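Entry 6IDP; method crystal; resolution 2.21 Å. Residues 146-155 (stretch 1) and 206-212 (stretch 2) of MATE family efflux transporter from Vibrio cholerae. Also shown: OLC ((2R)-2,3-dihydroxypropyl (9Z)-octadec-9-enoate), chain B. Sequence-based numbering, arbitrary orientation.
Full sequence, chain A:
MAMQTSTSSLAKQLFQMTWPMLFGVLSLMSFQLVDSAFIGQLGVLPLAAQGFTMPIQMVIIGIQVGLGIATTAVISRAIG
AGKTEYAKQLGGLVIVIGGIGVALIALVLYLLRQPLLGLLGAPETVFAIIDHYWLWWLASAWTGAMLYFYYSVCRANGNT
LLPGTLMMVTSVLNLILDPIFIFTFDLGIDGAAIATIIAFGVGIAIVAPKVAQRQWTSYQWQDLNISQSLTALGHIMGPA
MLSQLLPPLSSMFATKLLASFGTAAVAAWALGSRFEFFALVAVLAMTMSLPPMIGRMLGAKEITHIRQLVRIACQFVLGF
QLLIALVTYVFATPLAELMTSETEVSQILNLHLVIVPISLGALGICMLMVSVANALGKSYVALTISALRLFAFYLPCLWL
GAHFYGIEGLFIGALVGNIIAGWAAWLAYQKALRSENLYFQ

Stretch 1, residues 146-155: MLYFYYSVCR
Stretch 2 206-212: IVAPKVA

Both stretches are helical, in helices that extend beyond their ends. In 146-155 phi lies between -57° and -70° and psi between -35° and -51°, and the i to i-4 bonds run unbroken from Y150 N to M146 O (3.1 Å) through R155 N to Y151 O (3.0 Å). In 206-212 the helix is kinked at P209, whose ring nitrogen carries no hydrogen and so makes no bond to the preceding turn; bonding resumes with V211 N to V207 O (2.9 Å) and A212 N to A208 O (3.1 Å). Phi/psi is -90°/-43° at I206, -80°/-32° at V207 and -69°/-28° at P209; in A208 and K210 to A212 phi is -64° to -68° and psi -41° to -45°. The helices run in broadly the same direction, crossing at 33° with axes 10.1 Å apart at closest approach. Register is fixed by two pairs one turn apart: Y150 CA to A208 CA, 7.0 Å, and C154 CA to V211 CA, 7.1 Å.

No hydrogen bond links the stretches; the 315 Å² buried between them is covered by apolar contact, and three residues, V207, Y150 and V211, account for most of it. V207, the largest contributor at 79 Å², points its CA-to-CB bond toward the other helix in rotamer p (chi1 69°). Its CG1 lies 3.7 Å from Y150 CB and 3.8 Å from L147 CD1, while its CG2 lies 3.9 Å from C154 SG. CG1 reaches back to L147 and CG2 on to C154, and both methyls lie against Y150, CG1 the closer. L147 (t, p) starts sideways, but its end comes nearer.

Y150 contributes 70 Å² and also points toward its partner. With chi1 -83° (m) and chi2 -67°, its ring lays one face over A208 CA, with its CG-to-CZ line running across the second helix. The A208 methyl joins the contact: A208 CB is 3.7 Å from Y150 CZ and also 3.7 Å from Y150 OH. V207 CG1 and V211 CG2 approach the same ring obliquely, the latter 4.2 Å from Y150 CD1.

V211 (60 Å²; chi1 166°, t) points toward the first helix one turn beyond V207. Its CG2 packs 3.8 Å from C154 SG, and its CG1 meets V153 CG1 more loosely at 4.3 Å. C154 (chi1 -68°, m) leaves its backbone sideways, yet its polarizable sulfur touches both valines.

Away from this interface, S152 OG (chi1 -61°, m) donates to Y148 O at 3.0 Å. The lipid OLC packs against the first helix, its C18 lying 3.6 Å from Y151 CE2.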

# COMPACT_ATOMS: atom_id res chain seq x y z
N MET A 146 3.65 -12.07 -7.65
CA MET A 146 3.85 -12.16 -9.09
C MET A 146 2.75 -11.45 -9.87
O MET A 146 3.02 -10.76 -10.85
CB MET A 146 3.93 -13.62 -9.53
CG MET A 146 5.13 -14.36 -9.01
SD MET A 146 6.68 -13.53 -9.39
CE MET A 146 6.60 -13.43 -11.18
N LEU A 147 1.50 -11.64 -9.44
CA LEU A 147 0.38 -10.94 -10.05
C LEU A 147 0.56 -9.43 -9.88
O LEU A 147 0.30 -8.66 -10.81
CB LEU A 147 -0.95 -11.39 -9.43
CG LEU A 147 -2.24 -10.79 -10.00
CD1 LEU A 147 -2.32 -11.03 -11.50
CD2 LEU A 147 -3.46 -11.37 -9.30
N TYR A 148 1.03 -9.03 -8.71
CA TYR A 148 1.28 -7.62 -8.43
C TYR A 148 2.37 -7.05 -9.33
O TYR A 148 2.29 -5.89 -9.77
CB TYR A 148 1.65 -7.41 -6.96
CG TYR A 148 1.81 -5.96 -6.57
CD1 TYR A 148 0.70 -5.17 -6.29
CD2 TYR A 148 3.06 -5.37 -6.51
CE1 TYR A 148 0.83 -3.84 -5.94
CE2 TYR A 148 3.21 -4.03 -6.16
CZ TYR A 148 2.09 -3.28 -5.88
OH TYR A 148 2.22 -1.95 -5.54
N PHE A 149 3.40 -7.85 -9.61
CA PHE A 149 4.49 -7.41 -10.48
C PHE A 149 4.00 -7.22 -11.91
O PHE A 149 4.42 -6.29 -12.60
CB PHE A 149 5.65 -8.41 -10.44
CG PHE A 149 6.28 -8.56 -9.08
CD1 PHE A 149 6.36 -7.48 -8.21
CD2 PHE A 149 6.77 -9.79 -8.66
CE1 PHE A 149 6.94 -7.62 -6.96
CE2 PHE A 149 7.34 -9.93 -7.40
CZ PHE A 149 7.43 -8.85 -6.55
N TYR A 150 3.11 -8.10 -12.36
CA TYR A 150 2.47 -7.93 -13.66
C TYR A 150 1.64 -6.65 -13.68
O TYR A 150 1.64 -5.92 -14.67
CB TYR A 150 1.57 -9.12 -14.00
CG TYR A 150 2.30 -10.31 -14.60
CD1 TYR A 150 2.88 -10.23 -15.86
CD2 TYR A 150 2.38 -11.51 -13.92
CE1 TYR A 150 3.55 -11.31 -16.41
CE2 TYR A 150 3.04 -12.60 -14.46
CZ TYR A 150 3.62 -12.50 -15.71
OH TYR A 150 4.27 -13.58 -16.25
N TYR A 151 0.94 -6.39 -12.58
CA TYR A 151 0.15 -5.17 -12.44
C TYR A 151 1.04 -3.93 -12.54
O TYR A 151 0.64 -2.91 -13.11
CB TYR A 151 -0.60 -5.15 -11.10
CG TYR A 151 -1.78 -6.09 -11.02
CD1 TYR A 151 -2.28 -6.73 -12.15
CD2 TYR A 151 -2.41 -6.32 -9.80
CE1 TYR A 151 -3.36 -7.59 -12.06
CE2 TYR A 151 -3.49 -7.18 -9.71
CZ TYR A 151 -3.96 -7.81 -10.84
OH TYR A 151 -5.04 -8.66 -10.74
N SER A 152 2.24 -4.03 -11.98
CA SER A 152 3.18 -2.92 -11.97
C SER A 152 3.73 -2.64 -13.37
O SER A 152 3.98 -1.49 -13.72
CB SER A 152 4.33 -3.20 -11.00
OG SER A 152 3.85 -3.35 -9.68
N VAL A 153 3.91 -3.69 -14.16
CA VAL A 153 4.34 -3.53 -15.54
C VAL A 153 3.23 -2.88 -16.38
O VAL A 153 3.51 -2.00 -17.19
CB VAL A 153 4.76 -4.88 -16.17
CG1 VAL A 153 5.01 -4.74 -17.66
CG2 VAL A 153 6.00 -5.42 -15.47
N CYS A 154 1.99 -3.30 -16.17
CA CYS A 154 0.83 -2.67 -16.83
C CYS A 154 0.77 -1.18 -16.54
O CYS A 154 0.64 -0.36 -17.45
CB CYS A 154 -0.48 -3.32 -16.37
SG CYS A 154 -0.73 -5.03 -16.89
N ARG A 155 0.84 -0.86 -15.25
CA ARG A 155 0.78 0.52 -14.79
C ARG A 155 1.95 1.32 -15.34
O ARG A 155 1.78 2.45 -15.78
CB ARG A 155 0.75 0.56 -13.25
CG ARG A 155 -0.58 0.10 -12.65
CD ARG A 155 -0.51 -0.04 -11.13
NE ARG A 155 0.27 1.02 -10.52
CZ ARG A 155 1.34 0.82 -9.75
NH1 ARG A 155 1.74 -0.41 -9.49
NH2 ARG A 155 1.99 1.86 -9.24
N ILE A 206 -4.53 -14.76 -16.86
CA ILE A 206 -5.20 -13.79 -17.73
C ILE A 206 -4.28 -12.63 -18.13
O ILE A 206 -4.26 -12.23 -19.29
CB ILE A 206 -6.47 -13.23 -17.06
CG1 ILE A 206 -7.51 -14.33 -16.89
CG2 ILE A 206 -7.05 -12.09 -17.88
CD1 ILE A 206 -8.78 -13.88 -16.19
N VAL A 207 -3.53 -12.10 -17.17
CA VAL A 207 -2.77 -10.87 -17.41
C VAL A 207 -1.46 -11.11 -18.16
O VAL A 207 -1.02 -10.26 -18.94
CB VAL A 207 -2.47 -10.13 -16.08
CG1 VAL A 207 -1.48 -10.91 -15.21
CG2 VAL A 207 -1.96 -8.72 -16.35
N ALA A 208 -0.84 -12.28 -17.95
CA ALA A 208 0.46 -12.57 -18.53
C ALA A 208 0.44 -12.64 -20.07
O ALA A 208 1.32 -12.08 -20.72
CB ALA A 208 1.03 -13.86 -17.95
N PRO A 209 -0.56 -13.33 -20.66
CA PRO A 209 -0.56 -13.30 -22.13
C PRO A 209 -0.91 -11.93 -22.71
O PRO A 209 -0.47 -11.61 -23.81
CB PRO A 209 -1.64 -14.34 -22.50
CG PRO A 209 -2.50 -14.45 -21.29
CD PRO A 209 -1.58 -14.25 -20.13
N LYS A 210 -1.69 -11.14 -21.97
CA LYS A 210 -2.03 -9.80 -22.42
C LYS A 210 -0.80 -8.90 -22.39
O LYS A 210 -0.57 -8.10 -23.31
CB LYS A 210 -3.14 -9.21 -21.56
CG LYS A 210 -4.54 -9.68 -21.94
CD LYS A 210 -5.53 -9.44 -20.81
CE LYS A 210 -6.97 -9.46 -21.31
NZ LYS A 210 -7.27 -10.69 -22.10
N VAL A 211 0.01 -9.04 -21.34
CA VAL A 211 1.24 -8.27 -21.21
C VAL A 211 2.22 -8.64 -22.34
O VAL A 211 2.86 -7.76 -22.92
CB VAL A 211 1.89 -8.50 -19.83
CG1 VAL A 211 3.32 -8.01 -19.81
CG2 VAL A 211 1.07 -7.82 -18.74
N ALA A 212 2.30 -9.93 -22.65
CA ALA A 212 3.18 -10.40 -23.71
C ALA A 212 2.70 -9.94 -25.09
O ALA A 212 3.51 -9.55 -25.93
CB ALA A 212 3.29 -11.91 -23.66
C18 OLC B . -3.81 -8.74 -6.50
C10 OLC B . -1.42 -3.94 -1.93
C9 OLC B . -1.42 -2.61 -2.16
C17 OLC B . -2.49 -8.26 -5.94
C11 OLC B . -0.21 -4.78 -2.27
C8 OLC B . -0.20 -1.94 -2.76
C16 OLC B . -1.91 -9.32 -5.02
C12 OLC B . -0.54 -6.25 -2.10
C15 OLC B . -1.10 -8.67 -3.92
C13 OLC B . -1.83 -6.57 -2.82
C14 OLC B . -2.03 -8.07 -2.88